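Local structure of tyrosine--tRNA ligase, mitochondrial (Emericella nidulans, 5IHX) at residues 45-51 with 277-282; 64-70 with 232-237; 142-147 with 365-369; 150-156 with 332-336; 217-222 with 242-248. The protein probably attaches L-tyrosine to mitochondrial tRNA(Tyr) at the expense of ATP, as a class I aminoacyl-tRNA synthetase. All coordinates share one frame; numbering follows the deposited sequence.

Contact 1: 45-51 with 277-282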
# COMPACT_ATOMS: atom_id res chain seq x y z
N GLY A 45 -24.57 21.60 20.69
CA GLY A 45 -24.20 22.16 19.40
C GLY A 45 -22.92 21.55 18.85
O GLY A 45 -22.18 22.21 18.11
N LEU A 46 -22.66 20.30 19.20
CA LEU A 46 -21.40 19.64 18.84
C LEU A 46 -21.49 18.78 17.58
O LEU A 46 -20.46 18.31 17.09
CB LEU A 46 -20.92 18.78 20.01
CG LEU A 46 -20.27 19.54 21.17
CD1 LEU A 46 -20.04 18.62 22.36
CD2 LEU A 46 -18.96 20.18 20.74
N ILE A 47 -22.69 18.58 17.05
CA ILE A 47 -22.85 17.83 15.80
C ILE A 47 -23.09 18.78 14.62
O ILE A 47 -24.04 19.56 14.63
CB ILE A 47 -24.02 16.83 15.87
CG1 ILE A 47 -23.82 15.88 17.06
CG2 ILE A 47 -24.14 16.06 14.55
CD1 ILE A 47 -24.87 14.79 17.18
N HIS A 48 -22.23 18.69 13.62
CA HIS A 48 -22.39 19.46 12.39
C HIS A 48 -23.13 18.62 11.35
O HIS A 48 -24.28 18.91 11.01
CB HIS A 48 -21.03 19.91 11.85
CG HIS A 48 -21.13 20.70 10.57
ND1 HIS A 48 -21.90 21.83 10.46
CD2 HIS A 48 -20.55 20.50 9.36
CE1 HIS A 48 -21.79 22.31 9.23
NE2 HIS A 48 -20.98 21.52 8.55
N ASP A 49 -22.46 17.58 10.86
CA ASP A 49 -23.06 16.63 9.93
C ASP A 49 -22.98 15.21 10.46
O ASP A 49 -21.99 14.84 11.10
CB ASP A 49 -22.38 16.69 8.56
CG ASP A 49 -22.73 17.94 7.77
OD1 ASP A 49 -23.84 18.48 7.96
OD2 ASP A 49 -21.89 18.38 6.96
N VAL A 50 -24.02 14.43 10.20
CA VAL A 50 -24.00 13.00 10.48
C VAL A 50 -23.63 12.26 9.21
O VAL A 50 -24.28 12.43 8.18
CB VAL A 50 -25.35 12.50 11.02
CG1 VAL A 50 -25.35 10.97 11.16
CG2 VAL A 50 -25.69 13.16 12.34
N VAL A 51 -22.58 11.45 9.28
CA VAL A 51 -22.17 10.62 8.16
C VAL A 51 -23.06 9.39 8.13
O VAL A 51 -22.69 8.33 8.63
CB VAL A 51 -20.69 10.22 8.25
CG1 VAL A 51 -20.29 9.42 7.02
CG2 VAL A 51 -19.82 11.46 8.38
N ILE A 277 -20.96 3.98 11.67
CA ILE A 277 -21.60 5.26 11.39
C ILE A 277 -20.74 6.33 12.05
O ILE A 277 -19.94 6.03 12.92
CB ILE A 277 -23.05 5.28 11.92
CG1 ILE A 277 -23.79 6.53 11.44
CG2 ILE A 277 -23.08 5.14 13.45
CD1 ILE A 277 -25.29 6.47 11.67
N GLY A 278 -20.88 7.58 11.61
CA GLY A 278 -20.08 8.64 12.18
C GLY A 278 -20.71 10.01 12.02
O GLY A 278 -21.78 10.15 11.44
N PHE A 279 -20.03 11.02 12.56
CA PHE A 279 -20.49 12.39 12.41
C PHE A 279 -19.34 13.35 12.59
O PHE A 279 -18.26 12.97 13.06
CB PHE A 279 -21.61 12.70 13.41
CG PHE A 279 -21.22 12.52 14.85
CD1 PHE A 279 -21.20 11.27 15.43
CD2 PHE A 279 -20.90 13.62 15.63
CE1 PHE A 279 -20.85 11.11 16.76
CE2 PHE A 279 -20.56 13.47 16.96
CZ PHE A 279 -20.53 12.21 17.52
N THR A 280 -19.56 14.60 12.20
CA THR A 280 -18.53 15.63 12.28
C THR A 280 -18.90 16.72 13.27
O THR A 280 -20.07 16.88 13.62
CB THR A 280 -18.28 16.28 10.91
OG1 THR A 280 -19.48 16.90 10.45
CG2 THR A 280 -17.82 15.24 9.90
N THR A 281 -17.90 17.46 13.71
CA THR A 281 -18.09 18.60 14.60
C THR A 281 -17.97 19.88 13.76
O THR A 281 -17.30 19.88 12.73
CB THR A 281 -17.07 18.60 15.75
OG1 THR A 281 -15.74 18.53 15.22
CG2 THR A 281 -17.30 17.41 16.67
N PRO A 282 -18.61 20.98 14.20
CA PRO A 282 -18.64 22.22 13.42
C PRO A 282 -17.28 22.88 13.20
O PRO A 282 -16.34 22.65 13.97
CB PRO A 282 -19.55 23.14 14.25
CG PRO A 282 -19.57 22.55 15.61
CD PRO A 282 -19.42 21.08 15.43
O HOH W 1 -18.96 17.86 8.00
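Val50 and Val51 pair with Phe279 and Gly278 as a short antiparallel ladder, an edge pairing of the mixed sheet in the class I catalytic domain. Val50 faces Phe279 in a non-hydrogen-bonded pair; at the hydrogen-bonded pair, Val51 N gives its proton to Gly278 O at 2.6 Å. Val51 CB rests against the same carbonyl, 3.4 Å from Gly278 O. Beyond the ladder Thr280 does most of the polar work. Thr280 N donates to Asp49 O at 2.7 Å and Thr280 O accepts from His48 N at 2.8 Å. Ile47 crosses the Phe279 ring at about a right angle, and Leu41 of helix 37-44 packs against both. Pro282, which has no N-H to satisfy, lays its ring against the carbonyls of Gly45 and Leu46. With chi1 of 61°, Thr280 OG1 sits between backbone N and carbonyl carbon, where it accepts from Asp49 N at 3.1 Å and shares a water, 2.7 Å from Thr280 OG1, which donates to Asp49 OD2.

Contact 2: 64-70 with 232-237. With TYR (tyrosine), chain C.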
# COMPACT_ATOMS: atom_id res chain seq x y z
N LYS A 64 -27.52 1.00 22.38
CA LYS A 64 -26.22 0.37 22.64
C LYS A 64 -25.20 1.31 23.27
O LYS A 64 -25.09 2.48 22.88
CB LYS A 64 -25.64 -0.20 21.35
CG LYS A 64 -26.51 -1.25 20.67
CD LYS A 64 -25.95 -1.62 19.30
CE LYS A 64 -24.60 -2.31 19.40
NZ LYS A 64 -24.09 -2.72 18.06
N ARG A 65 -24.45 0.79 24.23
CA ARG A 65 -23.32 1.49 24.82
C ARG A 65 -22.11 1.32 23.89
O ARG A 65 -21.14 0.66 24.25
CB ARG A 65 -23.02 0.94 26.22
CG ARG A 65 -21.99 1.71 27.02
CD ARG A 65 -21.57 0.94 28.26
NE ARG A 65 -22.67 0.72 29.19
CZ ARG A 65 -23.00 1.54 30.18
NH1 ARG A 65 -22.32 2.67 30.39
NH2 ARG A 65 -24.02 1.25 30.97
N VAL A 66 -22.20 1.91 22.70
CA VAL A 66 -21.19 1.70 21.66
C VAL A 66 -19.92 2.48 21.90
O VAL A 66 -19.92 3.53 22.54
CB VAL A 66 -21.73 2.08 20.26
CG1 VAL A 66 -22.91 1.22 19.90
CG2 VAL A 66 -22.09 3.56 20.20
N GLY A 67 -18.82 1.97 21.35
CA GLY A 67 -17.56 2.67 21.40
C GLY A 67 -17.50 3.75 20.34
O GLY A 67 -18.12 3.64 19.28
N ILE A 68 -16.76 4.81 20.64
CA ILE A 68 -16.59 5.93 19.71
C ILE A 68 -15.14 6.39 19.76
O ILE A 68 -14.51 6.34 20.81
CB ILE A 68 -17.53 7.10 20.04
CG1 ILE A 68 -17.29 8.27 19.09
CG2 ILE A 68 -17.35 7.54 21.49
CD1 ILE A 68 -18.36 9.35 19.16
N TYR A 69 -14.59 6.82 18.62
CA TYR A 69 -13.21 7.29 18.60
C TYR A 69 -13.01 8.50 17.71
O TYR A 69 -13.80 8.77 16.80
CB TYR A 69 -12.26 6.17 18.16
CG TYR A 69 -11.98 6.09 16.67
CD1 TYR A 69 -10.85 6.70 16.13
CD2 TYR A 69 -12.83 5.40 15.82
CE1 TYR A 69 -10.58 6.63 14.78
CE2 TYR A 69 -12.56 5.32 14.45
CZ TYR A 69 -11.43 5.93 13.94
OH TYR A 69 -11.16 5.86 12.59
N ALA A 70 -11.96 9.25 18.02
CA ALA A 70 -11.51 10.37 17.20
C ALA A 70 -10.02 10.23 16.98
O ALA A 70 -9.29 9.81 17.89
CB ALA A 70 -11.84 11.68 17.87
N GLY A 232 -15.51 -3.20 19.24
CA GLY A 232 -16.72 -2.53 19.69
C GLY A 232 -16.84 -1.06 19.33
O GLY A 232 -17.84 -0.42 19.65
N CYS A 233 -15.82 -0.52 18.66
CA CYS A 233 -15.83 0.89 18.29
C CYS A 233 -16.63 1.13 17.01
O CYS A 233 -16.07 1.25 15.92
CB CYS A 233 -14.41 1.40 18.13
SG CYS A 233 -14.31 3.18 18.05
N GLN A 234 -17.94 1.23 17.17
CA GLN A 234 -18.85 1.32 16.03
C GLN A 234 -18.92 2.72 15.42
O GLN A 234 -19.28 2.87 14.25
CB GLN A 234 -20.25 0.87 16.47
CG GLN A 234 -21.25 0.73 15.34
CD GLN A 234 -22.59 0.21 15.82
OE1 GLN A 234 -22.66 -0.50 16.83
NE2 GLN A 234 -23.65 0.54 15.10
N VAL A 235 -18.58 3.74 16.20
CA VAL A 235 -18.75 5.13 15.78
C VAL A 235 -17.42 5.89 15.68
O VAL A 235 -16.52 5.68 16.49
CB VAL A 235 -19.68 5.90 16.75
CG1 VAL A 235 -19.96 7.31 16.23
CG2 VAL A 235 -20.99 5.14 16.95
N GLN A 236 -17.31 6.76 14.68
CA GLN A 236 -16.17 7.67 14.57
C GLN A 236 -16.65 9.11 14.52
O GLN A 236 -17.64 9.43 13.85
CB GLN A 236 -15.33 7.38 13.33
CG GLN A 236 -14.17 8.36 13.15
CD GLN A 236 -13.29 8.08 11.93
OE1 GLN A 236 -12.35 8.82 11.66
NE2 GLN A 236 -13.60 7.02 11.19
N VAL A 237 -15.95 9.99 15.24
CA VAL A 237 -16.19 11.42 15.17
C VAL A 237 -14.92 12.14 14.71
O VAL A 237 -13.81 11.76 15.08
CB VAL A 237 -16.66 11.99 16.54
CG1 VAL A 237 -15.63 11.71 17.62
CG2 VAL A 237 -16.92 13.49 16.43
N TYR C . -7.15 11.99 9.22
CA TYR C . -7.48 12.75 10.46
C TYR C . -6.96 14.18 10.38
O TYR C . -7.50 15.10 11.00
CB TYR C . -6.90 12.05 11.69
CG TYR C . -7.22 10.58 11.75
CD1 TYR C . -8.52 10.14 11.93
CD2 TYR C . -6.22 9.62 11.63
CE1 TYR C . -8.83 8.80 11.98
CE2 TYR C . -6.51 8.28 11.68
CZ TYR C . -7.81 7.87 11.86
OH TYR C . -8.11 6.53 11.91
OXT TYR C . -5.98 14.45 9.69
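Tyr69 and Gln236 lie side by side on neighbouring parallel strands of the Rossmann-type catalytic sheet, and their side chains form part of the tight end of the contact. Gln236 CG, anti to its backbone N, sits over one face of the Tyr69 ring, 4.0 Å from its centroid. Cys233 SG makes an oblique sulfur-aromatic contact with the same ring, 3.5 Å from Tyr69 CD2. Gly67 packs against Gly232 and Cys233 with no room for a side chain, and Gly67 N bonds to Gly232 O. Ile68 CD1 meets the CG1 atoms of Val235 and Val237, branched residues that fill the other side of the sheet. Tyr69 N bonds to Val235 O, and Val237 N to Tyr69 O at 2.9 Å. Toward the partly exposed Lys64 the packing gives way to a polar link: Lys64 NZ reaches Gln234 OE1 at 2.9 Å and also bridges to Asp274, while Gln234 NE2 is held by Leu273 O. Gln221 NE2 hydrogen-bonds Gln236 OE1. Tyr69 OH donates to the bound tyrosine's OH at 3.2 Å, consistent with recognition of the substrate's phenol.

Contact 3: 142-147 with 365-369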
# COMPACT_ATOMS: atom_id res chain seq x y z
N LYS A 142 -2.51 13.23 29.39
CA LYS A 142 -2.81 14.32 30.31
C LYS A 142 -4.25 14.81 30.13
O LYS A 142 -4.97 15.03 31.11
CB LYS A 142 -1.82 15.46 30.09
CG LYS A 142 -2.00 16.68 30.96
CD LYS A 142 -0.85 17.66 30.74
CE LYS A 142 -1.02 18.96 31.52
NZ LYS A 142 -2.07 19.83 30.94
N LEU A 143 -4.67 14.97 28.88
CA LEU A 143 -6.03 15.42 28.59
C LEU A 143 -7.06 14.42 29.10
O LEU A 143 -8.11 14.80 29.62
CB LEU A 143 -6.21 15.65 27.09
CG LEU A 143 -7.60 16.10 26.64
CD1 LEU A 143 -7.96 17.45 27.25
CD2 LEU A 143 -7.68 16.17 25.12
N GLY A 144 -6.76 13.13 28.95
CA GLY A 144 -7.63 12.08 29.44
C GLY A 144 -7.88 12.19 30.93
O GLY A 144 -9.01 12.06 31.39
N ALA A 145 -6.82 12.42 31.69
CA ALA A 145 -6.93 12.57 33.14
C ALA A 145 -7.66 13.86 33.49
O ALA A 145 -8.46 13.90 34.43
CB ALA A 145 -5.56 12.54 33.79
N SER A 146 -7.39 14.92 32.74
CA SER A 146 -8.05 16.20 32.96
C SER A 146 -9.56 16.11 32.73
O SER A 146 -10.34 16.73 33.45
CB SER A 146 -7.47 17.27 32.04
OG SER A 146 -6.11 17.54 32.36
N ILE A 147 -9.96 15.35 31.72
CA ILE A 147 -11.37 15.15 31.42
C ILE A 147 -12.09 14.52 32.61
O ILE A 147 -13.20 14.91 32.96
CB ILE A 147 -11.56 14.29 30.15
CG1 ILE A 147 -11.26 15.12 28.91
CG2 ILE A 147 -12.97 13.71 30.08
CD1 ILE A 147 -11.13 14.31 27.63
N GLU A 365 -9.47 25.72 33.13
CA GLU A 365 -9.50 24.73 34.20
C GLU A 365 -9.42 23.32 33.63
O GLU A 365 -8.70 22.48 34.15
CB GLU A 365 -10.75 24.88 35.06
CG GLU A 365 -10.83 23.82 36.16
CD GLU A 365 -11.96 24.06 37.15
OE1 GLU A 365 -12.75 25.00 36.94
OE2 GLU A 365 -12.04 23.31 38.14
N LEU A 366 -10.18 23.07 32.56
CA LEU A 366 -10.16 21.76 31.91
C LEU A 366 -8.76 21.40 31.46
O LEU A 366 -8.27 20.32 31.75
CB LEU A 366 -11.11 21.74 30.71
CG LEU A 366 -10.97 20.55 29.75
CD1 LEU A 366 -11.20 19.22 30.45
CD2 LEU A 366 -11.92 20.69 28.57
N ILE A 367 -8.09 22.32 30.76
CA ILE A 367 -6.79 22.02 30.17
C ILE A 367 -5.66 22.09 31.19
O ILE A 367 -4.79 21.21 31.21
CB ILE A 367 -6.48 22.98 29.00
CG1 ILE A 367 -7.57 22.91 27.92
CG2 ILE A 367 -5.11 22.67 28.40
CD1 ILE A 367 -7.72 21.55 27.26
N HIS A 368 -5.66 23.12 32.03
CA HIS A 368 -4.50 23.42 32.87
C HIS A 368 -4.76 23.34 34.38
O HIS A 368 -3.84 23.53 35.17
CB HIS A 368 -3.98 24.81 32.52
CG HIS A 368 -3.44 24.91 31.13
ND1 HIS A 368 -2.35 24.18 30.69
CD2 HIS A 368 -3.84 25.65 30.06
CE1 HIS A 368 -2.11 24.47 29.43
NE2 HIS A 368 -2.99 25.36 29.02
N GLY A 369 -6.00 23.07 34.78
CA GLY A 369 -6.32 22.89 36.18
C GLY A 369 -6.88 24.13 36.86
O GLY A 369 -6.77 25.25 36.35
O HOH W 2 -4.86 18.60 30.44
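Ile367 O is gripped by two donors from the direction of helix 126-153. A water donates to it at 2.7 Å and is itself 2.5 Å from Ser146 OG, while Lys142 NZ makes a weak bond to the same Ile367 O at 3.1 Å. This carbonyl belongs to the last turn of helix 354-368, where carbonyls run out of partners in their own helix; a shared water and, weakly, a lysine of the facing helix take their place. The lysine chain runs out straight and turns only at its last torsion, chi4 -74°, which brings the ammonium over to the carbonyl. Serine is small enough for the helices to come close: Ser146 CB lies 3.2 Å from Leu366 O, and its hydroxyl is hydrogen-bonded to the water. Below these polar groups the contact is apolar but sparse. Leu143 CD1 meets Ile367 CD1 at 4.1 Å, the two side chains crossing at a slant, and Leu366 CD1 reaches the backbone of Ile147, 4.2 Å from Ile147 CA. The pair is plain helix-to-helix packing away from the sheet: Arg149 binds the carbonyls of Glu365 and Leu366, Ile147 and Leu366 also rest on helix 84-95, and His368 leans on helix 309-317.

Contact 4: 150-156 with 332-336; sequences YGEKHGY and TFLPI
Phe333 lies with one ring face against Tyr150, whose CE2 comes to 3.5 Å from Phe333 CG; the two planes are tilted by 42°, an oblique meeting. The CG of Tyr150 points away from its own backbone N (chi1 -175°), which carries the phenol across the loop until Tyr150 OH accepts the backbone N-H of Phe333 at 3.2 Å, nearly straight at 171°. That hydroxyl has a second partner in Glu362, so tyrosine supplies both the flat surface and the polar end needed here. Phe333 CB also sits over the face of the His154 ring, 4.0 Å from the centroid, while His154 NE2 is hydrogen-bonded to Glu362. Tyr150, Phe333 and Tyr156 make an aromatic cluster, Tyr156 approaching Phe333 more loosely and obliquely, where helix 126-153 ends in a Schellman motif, with Gly155 at the positive-phi position and Tyr156 N returning to Gly151 O. The facing loop joins helices 321-331 and 336-348, and is shaped by an ST turn in which Leu334 N donates to Thr332 OG1. The edge of the Phe333 ring comes to Gly151 CA. A water donates to Phe333 O at 2.6 Å and is hydrogen-bonded to Tyr156 OH at 2.8 Å.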
# COMPACT_ATOMS: atom_id res chain seq x y z
N TYR A 150 -12.19 17.18 35.37
CA TYR A 150 -13.15 18.22 35.00
C TYR A 150 -14.58 17.70 35.09
O TYR A 150 -15.49 18.43 35.49
CB TYR A 150 -12.84 18.73 33.60
CG TYR A 150 -13.70 19.89 33.15
CD1 TYR A 150 -13.58 21.14 33.75
CD2 TYR A 150 -14.60 19.75 32.11
CE1 TYR A 150 -14.36 22.20 33.33
CE2 TYR A 150 -15.39 20.81 31.68
CZ TYR A 150 -15.26 22.04 32.29
OH TYR A 150 -16.04 23.09 31.88
N GLY A 151 -14.78 16.44 34.72
CA GLY A 151 -16.08 15.81 34.85
C GLY A 151 -16.51 15.73 36.30
O GLY A 151 -17.67 15.97 36.63
N GLU A 152 -15.56 15.39 37.17
CA GLU A 152 -15.81 15.31 38.61
C GLU A 152 -16.35 16.64 39.15
O GLU A 152 -17.28 16.66 39.95
CB GLU A 152 -14.54 14.91 39.36
CG GLU A 152 -14.66 14.88 40.88
CD GLU A 152 -15.51 13.72 41.38
OE1 GLU A 152 -15.76 12.78 40.60
OE2 GLU A 152 -15.92 13.76 42.56
N LYS A 153 -15.74 17.74 38.72
CA LYS A 153 -16.16 19.07 39.17
C LYS A 153 -17.65 19.30 38.90
O LYS A 153 -18.34 19.93 39.69
CB LYS A 153 -15.34 20.16 38.49
CG LYS A 153 -16.02 21.53 38.49
CD LYS A 153 -15.16 22.63 37.90
CE LYS A 153 -15.93 23.94 37.84
NZ LYS A 153 -15.12 25.08 37.33
N HIS A 154 -18.13 18.78 37.77
CA HIS A 154 -19.50 19.04 37.33
C HIS A 154 -20.46 17.90 37.66
O HIS A 154 -21.54 17.80 37.07
CB HIS A 154 -19.50 19.34 35.83
CG HIS A 154 -18.94 20.69 35.50
ND1 HIS A 154 -19.64 21.86 35.68
CD2 HIS A 154 -17.72 21.06 35.02
CE1 HIS A 154 -18.90 22.88 35.32
NE2 HIS A 154 -17.73 22.42 34.91
N GLY A 155 -20.08 17.05 38.60
CA GLY A 155 -20.99 16.06 39.15
C GLY A 155 -20.97 14.69 38.49
O GLY A 155 -21.76 13.82 38.86
N TYR A 156 -20.07 14.49 37.53
CA TYR A 156 -19.95 13.20 36.88
C TYR A 156 -18.91 12.36 37.61
O TYR A 156 -17.70 12.59 37.48
CB TYR A 156 -19.57 13.37 35.40
CG TYR A 156 -20.55 14.22 34.64
CD1 TYR A 156 -21.68 13.67 34.04
CD2 TYR A 156 -20.37 15.59 34.53
CE1 TYR A 156 -22.58 14.45 33.35
CE2 TYR A 156 -21.26 16.38 33.84
CZ TYR A 156 -22.37 15.81 33.26
OH TYR A 156 -23.26 16.61 32.57
N THR A 332 -17.44 23.63 27.21
CA THR A 332 -17.53 23.42 28.65
C THR A 332 -18.57 22.36 29.01
O THR A 332 -19.39 21.97 28.17
CB THR A 332 -17.89 24.72 29.41
OG1 THR A 332 -19.31 24.89 29.45
CG2 THR A 332 -17.26 25.94 28.74
N PHE A 333 -18.52 21.91 30.26
CA PHE A 333 -19.51 20.98 30.81
C PHE A 333 -20.58 21.72 31.61
O PHE A 333 -21.37 21.10 32.33
CB PHE A 333 -18.82 19.93 31.70
CG PHE A 333 -18.19 18.78 30.95
CD1 PHE A 333 -17.62 17.73 31.65
CD2 PHE A 333 -18.15 18.75 29.57
CE1 PHE A 333 -17.03 16.67 30.99
CE2 PHE A 333 -17.57 17.68 28.90
CZ PHE A 333 -17.01 16.64 29.61
N LEU A 334 -20.61 23.04 31.49
CA LEU A 334 -21.60 23.86 32.18
C LEU A 334 -23.01 23.43 31.79
O LEU A 334 -23.31 23.31 30.60
CB LEU A 334 -21.40 25.34 31.86
CG LEU A 334 -20.21 26.06 32.52
CD1 LEU A 334 -20.00 27.41 31.86
CD2 LEU A 334 -20.44 26.24 34.02
N PRO A 335 -23.88 23.18 32.79
CA PRO A 335 -25.28 22.85 32.47
C PRO A 335 -25.97 23.94 31.65
O PRO A 335 -25.62 25.11 31.79
CB PRO A 335 -25.94 22.71 33.85
CG PRO A 335 -24.82 22.41 34.78
CD PRO A 335 -23.63 23.14 34.24
N ILE A 336 -26.92 23.55 30.81
CA ILE A 336 -27.63 24.50 29.96
C ILE A 336 -28.35 25.57 30.80
O ILE A 336 -28.30 26.75 30.45
CB ILE A 336 -28.65 23.78 29.05
CG1 ILE A 336 -27.94 22.85 28.06
CG2 ILE A 336 -29.54 24.79 28.31
CD1 ILE A 336 -27.05 23.55 27.05
O HOH W 3 -23.06 19.34 33.18

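Contact 5: 217-222 with 242-248; sequences YPLMQA and QYGNILF. With TYR (tyrosine), chain C.
Helices 217-222 and 243-248 cross at -61° with their axes 9.1 Å apart, nearest at Pro218 and Asn245, and a water donates to both Pro218 O and Asn245 O. Helix 217-222 is kinked where Pro218 and Leu219 make no bond to the turn before, Pro218 having no N-H to give. Pro218 CB stands over one face of Phe248, 4.1 Å from the ring centroid, while Ala222 CB meets the ring's edge and Leu219 CD1 touches Phe248 CZ at 3.6 Å. The other end of the crossing is one wall of the tyrosine pocket of this class I catalytic domain. Tyr217 OH and Gln221 OE1 take the ligand's amino group at 2.8 and 2.9 Å from TYR N, the former also bonded to Asp73. The amide planes of Gln221 and Gln242 are nearly coplanar, 8° apart, and Gln221 NE2 reaches Gln242 OE1 weakly at 3.3 Å. A bend at chi2 (-64°) turns Gln242 back over its helix start, where Asn245 ND2 donates to Gln242 OE1 at 3.1 Å, straight at the hydrogen but coming from above the Gln242 carbonyl plane.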
# COMPACT_ATOMS: atom_id res chain seq x y z
N TYR A 217 -4.40 7.12 1.57
CA TYR A 217 -4.66 7.56 2.94
C TYR A 217 -6.07 7.18 3.44
O TYR A 217 -6.21 6.69 4.55
CB TYR A 217 -4.44 9.07 3.08
CG TYR A 217 -4.53 9.56 4.51
CD1 TYR A 217 -3.38 9.74 5.26
CD2 TYR A 217 -5.76 9.84 5.10
CE1 TYR A 217 -3.44 10.18 6.57
CE2 TYR A 217 -5.83 10.29 6.41
CZ TYR A 217 -4.67 10.46 7.14
OH TYR A 217 -4.73 10.90 8.44
N PRO A 218 -7.11 7.42 2.62
CA PRO A 218 -8.46 7.02 3.05
C PRO A 218 -8.56 5.55 3.44
O PRO A 218 -9.30 5.22 4.37
CB PRO A 218 -9.33 7.31 1.82
CG PRO A 218 -8.59 8.30 1.02
CD PRO A 218 -7.13 8.17 1.34
N LEU A 219 -7.84 4.68 2.74
CA LEU A 219 -7.89 3.25 3.04
C LEU A 219 -7.21 2.96 4.38
O LEU A 219 -7.61 2.05 5.10
CB LEU A 219 -7.23 2.43 1.93
CG LEU A 219 -8.07 2.20 0.67
CD1 LEU A 219 -8.17 3.45 -0.18
CD2 LEU A 219 -7.52 1.03 -0.15
N MET A 220 -6.18 3.73 4.71
CA MET A 220 -5.50 3.57 6.00
C MET A 220 -6.41 4.00 7.15
O MET A 220 -6.50 3.32 8.17
CB MET A 220 -4.21 4.38 6.03
CG MET A 220 -3.14 3.88 5.08
SD MET A 220 -1.60 4.82 5.20
CE MET A 220 -0.98 4.27 6.78
N GLN A 221 -7.09 5.13 6.98
CA GLN A 221 -8.04 5.59 7.99
C GLN A 221 -9.17 4.58 8.15
O GLN A 221 -9.64 4.32 9.26
CB GLN A 221 -8.60 6.97 7.62
CG GLN A 221 -9.51 7.55 8.70
CD GLN A 221 -9.55 9.07 8.71
OE1 GLN A 221 -8.65 9.74 8.18
NE2 GLN A 221 -10.58 9.63 9.32
N ALA A 222 -9.61 4.01 7.03
CA ALA A 222 -10.67 3.00 7.06
C ALA A 222 -10.20 1.77 7.82
O ALA A 222 -10.94 1.20 8.61
CB ALA A 222 -11.08 2.63 5.65
N GLN A 242 -13.58 16.14 7.75
CA GLN A 242 -13.35 14.70 7.74
C GLN A 242 -14.56 13.92 7.24
O GLN A 242 -14.57 12.69 7.29
CB GLN A 242 -12.96 14.21 9.14
CG GLN A 242 -11.59 14.67 9.58
CD GLN A 242 -10.49 14.09 8.71
OE1 GLN A 242 -10.39 12.88 8.55
NE2 GLN A 242 -9.68 14.96 8.12
N TYR A 243 -15.58 14.63 6.76
CA TYR A 243 -16.79 13.98 6.26
C TYR A 243 -16.45 12.93 5.21
O TYR A 243 -16.91 11.79 5.29
CB TYR A 243 -17.76 15.01 5.68
CG TYR A 243 -19.10 14.42 5.33
CD1 TYR A 243 -19.32 13.83 4.08
CD2 TYR A 243 -20.15 14.43 6.24
CE1 TYR A 243 -20.54 13.28 3.76
CE2 TYR A 243 -21.37 13.88 5.92
CZ TYR A 243 -21.57 13.31 4.68
OH TYR A 243 -22.79 12.76 4.36
N GLY A 244 -15.65 13.32 4.22
CA GLY A 244 -15.25 12.43 3.15
C GLY A 244 -14.57 11.16 3.63
O GLY A 244 -14.96 10.06 3.22
N ASN A 245 -13.57 11.30 4.49
CA ASN A 245 -12.85 10.14 5.01
C ASN A 245 -13.75 9.23 5.84
O ASN A 245 -13.64 8.01 5.75
CB ASN A 245 -11.65 10.58 5.86
CG ASN A 245 -10.55 11.23 5.03
OD1 ASN A 245 -10.41 10.95 3.84
ND2 ASN A 245 -9.76 12.08 5.67
N ILE A 246 -14.63 9.82 6.64
CA ILE A 246 -15.53 9.03 7.47
C ILE A 246 -16.56 8.32 6.60
O ILE A 246 -16.90 7.16 6.86
CB ILE A 246 -16.23 9.91 8.54
CG1 ILE A 246 -15.19 10.47 9.50
CG2 ILE A 246 -17.27 9.10 9.31
CD1 ILE A 246 -15.73 11.46 10.52
N LEU A 247 -17.05 9.00 5.57
CA LEU A 247 -17.99 8.40 4.63
C LEU A 247 -17.35 7.19 3.96
O LEU A 247 -17.95 6.11 3.90
CB LEU A 247 -18.45 9.42 3.58
CG LEU A 247 -19.37 8.89 2.47
CD1 LEU A 247 -20.70 8.39 3.03
CD2 LEU A 247 -19.61 9.98 1.44
N PHE A 248 -16.15 7.38 3.44
CA PHE A 248 -15.39 6.29 2.84
C PHE A 248 -15.21 5.16 3.85
O PHE A 248 -15.31 3.98 3.51
CB PHE A 248 -14.03 6.78 2.34
CG PHE A 248 -13.21 5.71 1.67
CD1 PHE A 248 -13.26 5.54 0.30
CD2 PHE A 248 -12.40 4.87 2.42
CE1 PHE A 248 -12.50 4.56 -0.32
CE2 PHE A 248 -11.65 3.88 1.81
CZ PHE A 248 -11.70 3.73 0.44
N TYR C . -7.15 11.99 9.22
CA TYR C . -7.48 12.75 10.46
C TYR C . -6.96 14.18 10.38
O TYR C . -7.50 15.10 11.00
CB TYR C . -6.90 12.05 11.69
CG TYR C . -7.22 10.58 11.75
CD1 TYR C . -8.52 10.14 11.93
CD2 TYR C . -6.22 9.62 11.63
CE1 TYR C . -8.83 8.80 11.98
CE2 TYR C . -6.51 8.28 11.68
CZ TYR C . -7.81 7.87 11.86
OH TYR C . -8.11 6.53 11.91
OXT TYR C . -5.98 14.45 9.69
O HOH W 4 -11.58 6.37 5.85

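Contacts 1 and 2 share the central sheet, where strands 277-280 and 235-238 are neighbours: contact 2 is buried, contact 1 lies at the sheet's margin and leans more on backbone bonds and a water. Contact 5 is a buried helix crossing that adds further pocket residues to those of contact 2; both touch the bound tyrosine, one at its phenol and the other mainly at its amino group, and Gln236 and Gln221 join them. Val51 of contact 1 packs on helix 243-259 of contact 5. Contacts 3 and 4 lie across the chain's centre from contact 5, both using helix 126-153: contact 3, buried, through carbonyls and aliphatics, contact 4, partly buried, through aromatic rings, with Leu366 packing on Tyr150 between them.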